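Local coordinates for protein monoacylglycerol lipase (Palaeococcus ferrophilus, PDB 6QE2) that hydrolyses monoacylglycerols to glycerol and free fatty acid, as a monoglyceride lipase of the alpha/beta-hydrolase fold, at residues V19-K31 with Y159-L173. Sequence-based numbering, arbitrary orientation.
Sequences VHGLGEHSGRYGK and YIEDPLVHDRISGKL. With GOL (glycerol), chain C.
His25 NE2 donates to Asp162 OD2 at 3.0 Å, almost straight (172°), in the imidazole plane but 33° out of the carboxylate plane. Leu164 CB covers one face of this ring, 3.5 Å from His25 CD2, and Arg28 CG the other. The Arg28 guanidinium receives the edge of the Tyr159 ring on its face, Arg28 CZ lying 3.5 Å from Tyr159 CD1. His166 N donates to Gly23 O, while Gly23 CA rests on the face of the His166 imidazole. In this alpha/beta hydrolase, loop 20-25 probably contributes part of the oxyanion hole, and residues 159-173 probably belong to the cap. Between them, glycerol O1 donates to Leu22 O (2.7 Å) and lies 2.8 Å from Tyr159 OH; the glycerol also bonds to Ser87 and His233 of the probable catalytic triad. Leu22 CD1 meets Leu173 CD2 beside the bound detergent. With CG between the backbone N and carbonyl carbon (chi1 65°) and the chain extended beyond, Glu24 brings OE2 to Gly21 N and Tyr29 OH, and OE1 to Arg28 NH1. With an alanine here, Gly21 N and Tyr29 OH would probably lose their common acceptor and Arg28 one of its salt bridges. An Asx turn, Leu164 N to OD1, steadies Asp162.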
ATOM      1  N   VAL A  19       0.798  -4.765  -3.593  1.00 20.10           N
ATOM      2  CA  VAL A  19       1.797  -3.728  -3.396  1.00 22.52           C
ATOM      3  C   VAL A  19       1.956  -3.438  -1.903  1.00 23.83           C
ATOM      4  O   VAL A  19       1.095  -2.827  -1.295  1.00 22.50           O
ATOM      5  CB  VAL A  19       1.390  -2.456  -4.152  1.00 21.46           C
ATOM      6  CG1 VAL A  19       2.493  -1.426  -4.109  1.00 24.52           C
ATOM      7  CG2 VAL A  19       1.037  -2.791  -5.587  1.00 23.45           C
ATOM      8  N   HIS A  20       3.076  -3.893  -1.328  1.00 22.96           N
ATOM      9  CA  HIS A  20       3.330  -3.742   0.113  1.00 22.66           C
ATOM     10  C   HIS A  20       3.770  -2.307   0.434  1.00 21.08           C
ATOM     11  O   HIS A  20       3.903  -1.458  -0.439  1.00 23.45           O
ATOM     12  CB  HIS A  20       4.365  -4.788   0.614  1.00 23.52           C
ATOM     13  CG  HIS A  20       5.781  -4.590   0.125  1.00 21.13           C
ATOM     14  ND1 HIS A  20       6.580  -3.547   0.584  1.00 25.36           N
ATOM     15  CD2 HIS A  20       6.545  -5.296  -0.737  1.00 22.72           C
ATOM     16  CE1 HIS A  20       7.763  -3.618   0.010  1.00 21.41           C
ATOM     17  NE2 HIS A  20       7.776  -4.675  -0.792  1.00 24.08           N
ATOM     18  N   GLY A  21       3.954  -2.071   1.736  1.00 24.44           N
ATOM     19  CA  GLY A  21       4.235  -0.747   2.256  1.00 21.74           C
ATOM     20  C   GLY A  21       5.704  -0.582   2.651  1.00 24.99           C
ATOM     21  O   GLY A  21       6.550  -1.447   2.423  1.00 25.13           O
ATOM     22  N   LEU A  22       5.983   0.538   3.331  1.00 22.94           N
ATOM     23  CA  LEU A  22       7.366   0.915   3.586  1.00 25.08           C
ATOM     24  C   LEU A  22       7.960  -0.023   4.610  1.00 23.09           C
ATOM     25  O   LEU A  22       7.374  -0.219   5.668  1.00 25.74           O
ATOM     26  CB  LEU A  22       7.385   2.357   4.177  1.00 23.61           C
ATOM     27  CG  LEU A  22       8.763   2.851   4.650  1.00 23.62           C
ATOM     28  CD1 LEU A  22       9.705   3.050   3.493  1.00 26.87           C
ATOM     29  CD2 LEU A  22       8.565   4.181   5.335  1.00 27.72           C
ATOM     30  N   GLY A  23       9.160  -0.516   4.362  1.00 29.64           N
ATOM     31  CA  GLY A  23       9.873  -1.309   5.351  1.00 25.02           C
ATOM     32  C   GLY A  23       9.449  -2.762   5.441  1.00 30.96           C
ATOM     33  O   GLY A  23      10.089  -3.523   6.175  1.00 27.58           O
ATOM     34  N   GLU A  24       8.330  -3.154   4.824  1.00 26.05           N
ATOM     35  CA  GLU A  24       7.893  -4.553   4.888  1.00 23.49           C
ATOM     36  C   GLU A  24       8.123  -5.224   3.542  1.00 27.22           C
ATOM     37  O   GLU A  24       9.081  -4.871   2.812  1.00 24.15           O
ATOM     38  CB  GLU A  24       6.437  -4.593   5.349  1.00 23.86           C
ATOM     39  CG  GLU A  24       5.489  -3.940   4.317  1.00 26.22           C
ATOM     40  CD  GLU A  24       4.031  -4.369   4.482  1.00 27.53           C
ATOM     41  OE1 GLU A  24       3.723  -5.180   5.381  1.00 33.30           O
ATOM     42  OE2 GLU A  24       3.195  -3.813   3.752  1.00 26.62           O
ATOM     43  N   HIS A  25       7.326  -6.254   3.244  1.00 26.25           N
ATOM     44  CA  HIS A  25       7.606  -7.059   2.059  1.00 25.84           C
ATOM     45  C   HIS A  25       6.386  -7.925   1.823  1.00 25.46           C
ATOM     46  O   HIS A  25       5.501  -8.024   2.666  1.00 23.84           O
ATOM     47  CB  HIS A  25       8.872  -7.952   2.204  1.00 26.03           C
ATOM     48  CG  HIS A  25       8.792  -8.882   3.364  1.00 30.84           C
ATOM     49  ND1 HIS A  25       8.388 -10.203   3.232  1.00 27.90           N
ATOM     50  CD2 HIS A  25       8.990  -8.670   4.684  1.00 30.80           C
ATOM     51  CE1 HIS A  25       8.384 -10.763   4.434  1.00 34.06           C
ATOM     52  NE2 HIS A  25       8.741  -9.847   5.328  1.00 34.44           N
ATOM     53  N   SER A  26       6.352  -8.574   0.652  1.00 24.53           N
ATOM     54  CA  SER A  26       5.130  -9.267   0.256  1.00 27.25           C
ATOM     55  C   SER A  26       4.908 -10.560   1.029  1.00 32.16           C
ATOM     56  O   SER A  26       3.782 -11.067   1.044  1.00 26.67           O
ATOM     57  CB  SER A  26       5.148  -9.550  -1.249  1.00 25.48           C
ATOM     58  OG  SER A  26       6.244 -10.384  -1.603  1.00 28.10           O
ATOM     59  N   GLY A  27       5.937 -11.085   1.698  1.00 28.96           N
ATOM     60  CA  GLY A  27       5.776 -12.321   2.443  1.00 29.75           C
ATOM     61  C   GLY A  27       4.875 -12.211   3.657  1.00 32.70           C
ATOM     62  O   GLY A  27       4.456 -13.246   4.187  1.00 29.63           O
ATOM     63  N   ARG A  28       4.540 -10.996   4.090  1.00 28.51           N
ATOM     64  CA  ARG A  28       3.647 -10.842   5.227  1.00 28.07           C
ATOM     65  C   ARG A  28       2.185 -11.055   4.861  1.00 34.10           C
ATOM     66  O   ARG A  28       1.332 -11.037   5.751  1.00 36.04           O
ATOM     67  CB  ARG A  28       3.810  -9.450   5.844  1.00 30.53           C
ATOM     68  CG  ARG A  28       5.208  -9.144   6.335  1.00 27.63           C
ATOM     69  CD  ARG A  28       5.217  -7.806   7.067  1.00 22.81           C
ATOM     70  NE  ARG A  28       4.478  -7.868   8.327  1.00 28.36           N
ATOM     71  CZ  ARG A  28       3.757  -6.862   8.820  1.00 31.48           C
ATOM     72  NH1 ARG A  28       3.651  -5.729   8.144  1.00 28.60           N
ATOM     73  NH2 ARG A  28       3.130  -6.994   9.980  1.00 30.12           N
ATOM     74  N   TYR A  29       1.875 -11.266   3.582  1.00 28.09           N
ATOM     75  CA  TYR A  29       0.500 -11.302   3.100  1.00 24.34           C
ATOM     76  C   TYR A  29       0.050 -12.716   2.742  1.00 25.55           C
ATOM     77  O   TYR A  29      -0.857 -12.892   1.925  1.00 29.72           O
ATOM     78  CB  TYR A  29       0.342 -10.366   1.905  1.00 24.55           C
ATOM     79  CG  TYR A  29       0.502  -8.925   2.309  1.00 25.89           C
ATOM     80  CD1 TYR A  29       1.757  -8.331   2.362  1.00 30.15           C
ATOM     81  CD2 TYR A  29      -0.600  -8.169   2.671  1.00 29.89           C
ATOM     82  CE1 TYR A  29       1.901  -7.006   2.756  1.00 28.14           C
ATOM     83  CE2 TYR A  29      -0.464  -6.850   3.058  1.00 35.04           C
ATOM     84  CZ  TYR A  29       0.787  -6.275   3.097  1.00 32.45           C
ATOM     85  OH  TYR A  29       0.908  -4.955   3.491  1.00 33.39           O
ATOM     86  N   GLY A  30       0.668 -13.724   3.359  1.00 30.64           N
ATOM     87  CA  GLY A  30       0.347 -15.104   3.022  1.00 31.14           C
ATOM     88  C   GLY A  30      -1.119 -15.443   3.216  1.00 31.61           C
ATOM     89  O   GLY A  30      -1.700 -16.200   2.432  1.00 30.11           O
ATOM     90  N   LYS A  31      -1.729 -14.921   4.282  1.00 27.86           N
ATOM     91  CA  LYS A  31      -3.132 -15.220   4.549  1.00 28.65           C
ATOM     92  C   LYS A  31      -4.036 -14.666   3.454  1.00 33.06           C
ATOM     93  O   LYS A  31      -4.909 -15.373   2.935  1.00 28.73           O
ATOM     94  CB  LYS A  31      -3.532 -14.667   5.919  1.00 30.79           C
ATOM     95  CG  LYS A  31      -4.971 -14.962   6.328  1.00 36.39           C
ATOM     96  CD  LYS A  31      -5.175 -16.452   6.564  1.00 39.35           C
ATOM     97  CE  LYS A  31      -6.519 -16.733   7.220  1.00 37.64           C
ATOM     98  NZ  LYS A  31      -6.615 -18.152   7.667  1.00 39.15           N
ATOM     99  N   TYR A 159       6.649  -8.552  13.539  1.00 36.98           N
ATOM    100  CA  TYR A 159       7.158  -7.487  12.689  1.00 32.67           C
ATOM    101  C   TYR A 159       8.548  -7.097  13.124  1.00 35.90           C
ATOM    102  O   TYR A 159       9.448  -6.948  12.315  1.00 31.38           O
ATOM    103  CB  TYR A 159       6.236  -6.281  12.785  1.00 35.97           C
ATOM    104  CG  TYR A 159       6.585  -5.100  11.912  1.00 37.41           C
ATOM    105  CD1 TYR A 159       6.102  -5.001  10.623  1.00 30.80           C
ATOM    106  CD2 TYR A 159       7.365  -4.069  12.391  1.00 32.80           C
ATOM    107  CE1 TYR A 159       6.397  -3.915   9.829  1.00 32.69           C
ATOM    108  CE2 TYR A 159       7.663  -2.979  11.606  1.00 31.88           C
ATOM    109  CZ  TYR A 159       7.176  -2.907  10.323  1.00 30.08           C
ATOM    110  OH  TYR A 159       7.476  -1.828   9.540  1.00 35.83           O
ATOM    111  N   ILE A 160       8.715  -6.946  14.427  1.00 36.57           N
ATOM    112  CA  ILE A 160       9.992  -6.566  14.992  1.00 38.46           C
ATOM    113  C   ILE A 160      11.063  -7.610  14.757  1.00 37.47           C
ATOM    114  O   ILE A 160      12.206  -7.282  14.512  1.00 40.32           O
ATOM    115  CB  ILE A 160       9.862  -6.327  16.504  1.00 44.05           C
ATOM    116  CG1 ILE A 160       9.120  -5.021  16.757  1.00 45.81           C
ATOM    117  CG2 ILE A 160      11.226  -6.294  17.158  1.00 44.64           C
ATOM    118  CD1 ILE A 160       8.441  -4.975  18.101  1.00 49.77           C
ATOM    119  N   GLU A 161      10.677  -8.871  14.820  1.00 41.52           N
ATOM    120  CA  GLU A 161      11.625  -9.961  14.655  1.00 43.21           C
ATOM    121  C   GLU A 161      11.849 -10.405  13.221  1.00 41.45           C
ATOM    122  O   GLU A 161      12.758 -11.171  12.945  1.00 44.37           O
ATOM    123  CB  GLU A 161      11.194 -11.139  15.507  1.00 44.22           C
ATOM    124  CG  GLU A 161      11.235 -10.824  16.986  1.00 49.80           C
ATOM    125  CD  GLU A 161      10.625 -11.911  17.824  1.00 63.47           C
ATOM    126  OE1 GLU A 161       9.870 -12.733  17.276  1.00 61.22           O
ATOM    127  OE2 GLU A 161      10.904 -11.945  19.033  1.00 72.18           O
ATOM    128  N   ASP A 162      11.019  -9.923  12.311  1.00 36.76           N
ATOM    129  CA  ASP A 162      11.154 -10.279  10.909  1.00 37.27           C
ATOM    130  C   ASP A 162      12.451  -9.699  10.384  1.00 38.98           C
ATOM    131  O   ASP A 162      12.625  -8.496  10.379  1.00 39.16           O
ATOM    132  CB  ASP A 162       9.969  -9.715  10.128  1.00 37.61           C
ATOM    133  CG  ASP A 162       9.837 -10.300   8.742  1.00 35.13           C
ATOM    134  OD1 ASP A 162      10.859 -10.615   8.123  1.00 34.68           O
ATOM    135  OD2 ASP A 162       8.702 -10.426   8.270  1.00 34.30           O
ATOM    136  N   PRO A 163      13.355 -10.545   9.904  1.00 35.54           N
ATOM    137  CA  PRO A 163      14.636 -10.066   9.380  1.00 37.08           C
ATOM    138  C   PRO A 163      14.547  -9.316   8.053  1.00 33.58           C
ATOM    139  O   PRO A 163      15.495  -8.644   7.691  1.00 39.81           O
ATOM    140  CB  PRO A 163      15.448 -11.350   9.206  1.00 40.34           C
ATOM    141  CG  PRO A 163      14.438 -12.417   9.061  1.00 43.86           C
ATOM    142  CD  PRO A 163      13.288 -12.014   9.918  1.00 39.17           C
ATOM    143  N   LEU A 164      13.448  -9.465   7.324  1.00 31.26           N
ATOM    144  CA  LEU A 164      13.252  -8.769   6.073  1.00 31.53           C
ATOM    145  C   LEU A 164      12.672  -7.373   6.308  1.00 29.32           C
ATOM    146  O   LEU A 164      12.699  -6.550   5.413  1.00 33.57           O
ATOM    147  CB  LEU A 164      12.338  -9.576   5.161  1.00 33.25           C
ATOM    148  CG  LEU A 164      12.934 -10.896   4.690  1.00 31.79           C
ATOM    149  CD1 LEU A 164      11.953 -11.658   3.829  1.00 33.33           C
ATOM    150  CD2 LEU A 164      14.211 -10.630   3.927  1.00 37.20           C
ATOM    151  N   VAL A 165      12.140  -7.123   7.506  1.00 32.08           N
ATOM    152  CA  VAL A 165      11.582  -5.815   7.828  1.00 25.47           C
ATOM    153  C   VAL A 165      12.719  -4.905   8.272  1.00 34.52           C
ATOM    154  O   VAL A 165      13.614  -5.326   9.015  1.00 36.20           O
ATOM    155  CB  VAL A 165      10.496  -5.934   8.917  1.00 28.20           C
ATOM    156  CG1 VAL A 165      10.162  -4.566   9.501  1.00 31.60           C
ATOM    157  CG2 VAL A 165       9.246  -6.575   8.347  1.00 29.74           C
ATOM    158  N   HIS A 166      12.694  -3.657   7.807  1.00 30.53           N
ATOM    159  CA  HIS A 166      13.712  -2.681   8.168  1.00 28.99           C
ATOM    160  C   HIS A 166      13.035  -1.346   8.437  1.00 31.24           C
ATOM    161  O   HIS A 166      11.859  -1.148   8.124  1.00 27.13           O
ATOM    162  CB  HIS A 166      14.777  -2.536   7.074  1.00 31.30           C
ATOM    163  CG  HIS A 166      14.248  -1.993   5.781  1.00 33.71           C
ATOM    164  ND1 HIS A 166      13.991  -0.653   5.585  1.00 29.44           N
ATOM    165  CD2 HIS A 166      13.947  -2.607   4.612  1.00 26.84           C
ATOM    166  CE1 HIS A 166      13.551  -0.465   4.353  1.00 28.42           C
ATOM    167  NE2 HIS A 166      13.509  -1.637   3.745  1.00 29.40           N
ATOM    168  N   ASP A 167      13.796  -0.414   9.012  1.00 26.20           N
ATOM    169  CA  ASP A 167      13.268   0.898   9.366  1.00 31.20           C
ATOM    170  C   ASP A 167      13.914   2.019   8.560  1.00 32.64           C
ATOM    171  O   ASP A 167      13.910   3.176   8.995  1.00 33.63           O
ATOM    172  CB  ASP A 167      13.439   1.147  10.867  1.00 31.12           C
ATOM    173  CG  ASP A 167      14.882   1.425  11.265  1.00 38.38           C
ATOM    174  OD1 ASP A 167      15.812   0.993  10.550  1.00 39.81           O
ATOM    175  OD2 ASP A 167      15.085   2.082  12.306  1.00 56.46           O
ATOM    176  N   ARG A 168      14.451   1.702   7.392  1.00 27.00           N
ATOM    177  CA  ARG A 168      15.162   2.673   6.576  1.00 29.89           C
ATOM    178  C   ARG A 168      14.226   3.345   5.586  1.00 33.18           C
ATOM    179  O   ARG A 168      13.308   2.718   5.048  1.00 31.80           O
ATOM    180  CB  ARG A 168      16.306   2.007   5.811  1.00 30.40           C
ATOM    181  CG  ARG A 168      17.281   1.238   6.680  1.00 37.47           C
ATOM    182  CD  ARG A 168      18.268   2.191   7.324  1.00 38.49           C
ATOM    183  NE  ARG A 168      17.788   2.648   8.618  1.00 44.27           N
ATOM    184  CZ  ARG A 168      18.230   3.735   9.237  1.00 41.38           C
ATOM    185  NH1 ARG A 168      19.156   4.499   8.670  1.00 39.94           N
ATOM    186  NH2 ARG A 168      17.737   4.061  10.417  1.00 41.09           N
ATOM    187  N   ILE A 169      14.476   4.626   5.343  1.00 27.44           N
ATOM    188  CA  ILE A 169      13.827   5.366   4.269  1.00 26.12           C
ATOM    189  C   ILE A 169      14.852   6.348   3.722  1.00 32.25           C
ATOM    190  O   ILE A 169      15.543   7.024   4.493  1.00 28.71           O
ATOM    191  CB  ILE A 169      12.546   6.090   4.740  1.00 24.40           C
ATOM    192  CG1 ILE A 169      11.868   6.816   3.572  1.00 26.95           C
ATOM    193  CG2 ILE A 169      12.838   7.067   5.889  1.00 27.60           C
ATOM    194  CD1 ILE A 169      10.487   7.382   3.919  1.00 26.36           C
ATOM    195  N   SER A 170      14.977   6.405   2.405  1.00 27.13           N
ATOM    196  CA  SER A 170      15.950   7.309   1.818  1.00 28.07           C
ATOM    197  C   SER A 170      15.342   8.695   1.641  1.00 27.88           C
ATOM    198  O   SER A 170      14.128   8.894   1.745  1.00 27.28           O
ATOM    199  CB  SER A 170      16.454   6.771   0.481  1.00 28.48           C
ATOM    200  OG  SER A 170      15.472   6.912  -0.527  1.00 29.99           O
ATOM    201  N   GLY A 171      16.211   9.677   1.402  1.00 28.35           N
ATOM    202  CA  GLY A 171      15.719  11.015   1.122  1.00 27.04           C
ATOM    203  C   GLY A 171      14.809  11.039  -0.090  1.00 30.92           C
ATOM    204  O   GLY A 171      13.777  11.714  -0.092  1.00 30.81           O
ATOM    205  N   LYS A 172      15.169  10.274  -1.127  1.00 27.39           N
ATOM    206  CA  LYS A 172      14.343  10.189  -2.327  1.00 26.79           C
ATOM    207  C   LYS A 172      12.966   9.623  -2.002  1.00 26.22           C
ATOM    208  O   LYS A 172      11.940  10.159  -2.439  1.00 29.42           O
ATOM    209  CB  LYS A 172      15.043   9.327  -3.381  1.00 30.03           C
ATOM    210  CG  LYS A 172      14.269   9.192  -4.682  1.00 36.50           C
ATOM    211  CD  LYS A 172      14.936   8.200  -5.628  1.00 36.64           C
ATOM    212  CE  LYS A 172      14.357   8.318  -7.027  1.00 48.35           C
ATOM    213  NZ  LYS A 172      14.828   7.232  -7.931  1.00 55.23           N
ATOM    214  N   LEU A 173      12.921   8.548  -1.217  1.00 27.67           N
ATOM    215  CA  LEU A 173      11.632   7.937  -0.909  1.00 22.91           C
ATOM    216  C   LEU A 173      10.785   8.851  -0.036  1.00 29.98           C
ATOM    217  O   LEU A 173       9.576   8.982  -0.257  1.00 25.71           O
ATOM    218  CB  LEU A 173      11.834   6.579  -0.235  1.00 27.02           C
ATOM    219  CG  LEU A 173      10.541   5.823   0.082  1.00 27.89           C
ATOM    220  CD1 LEU A 173       9.612   5.792  -1.132  1.00 26.79           C
ATOM    221  CD2 LEU A 173      10.872   4.416   0.533  1.00 27.94           C
TER
HETATM  222  C1  GOL C 301       4.450  -1.829   6.967  1.00 40.22           C
HETATM  223  O1  GOL C 301       5.825  -1.704   7.303  1.00 35.67           O
HETATM  224  C2  GOL C 301       3.642  -1.263   8.108  1.00 41.62           C
HETATM  225  O2  GOL C 301       2.252  -1.406   7.845  1.00 31.88           O
HETATM  226  C3  GOL C 301       4.005   0.203   8.219  1.00 46.49           C
HETATM  227  O3  GOL C 301       3.487   0.866   7.074  1.00 52.28           O
HETATM  228  O   HOH W   1      11.651  -4.723   3.510  1.00 26.51           O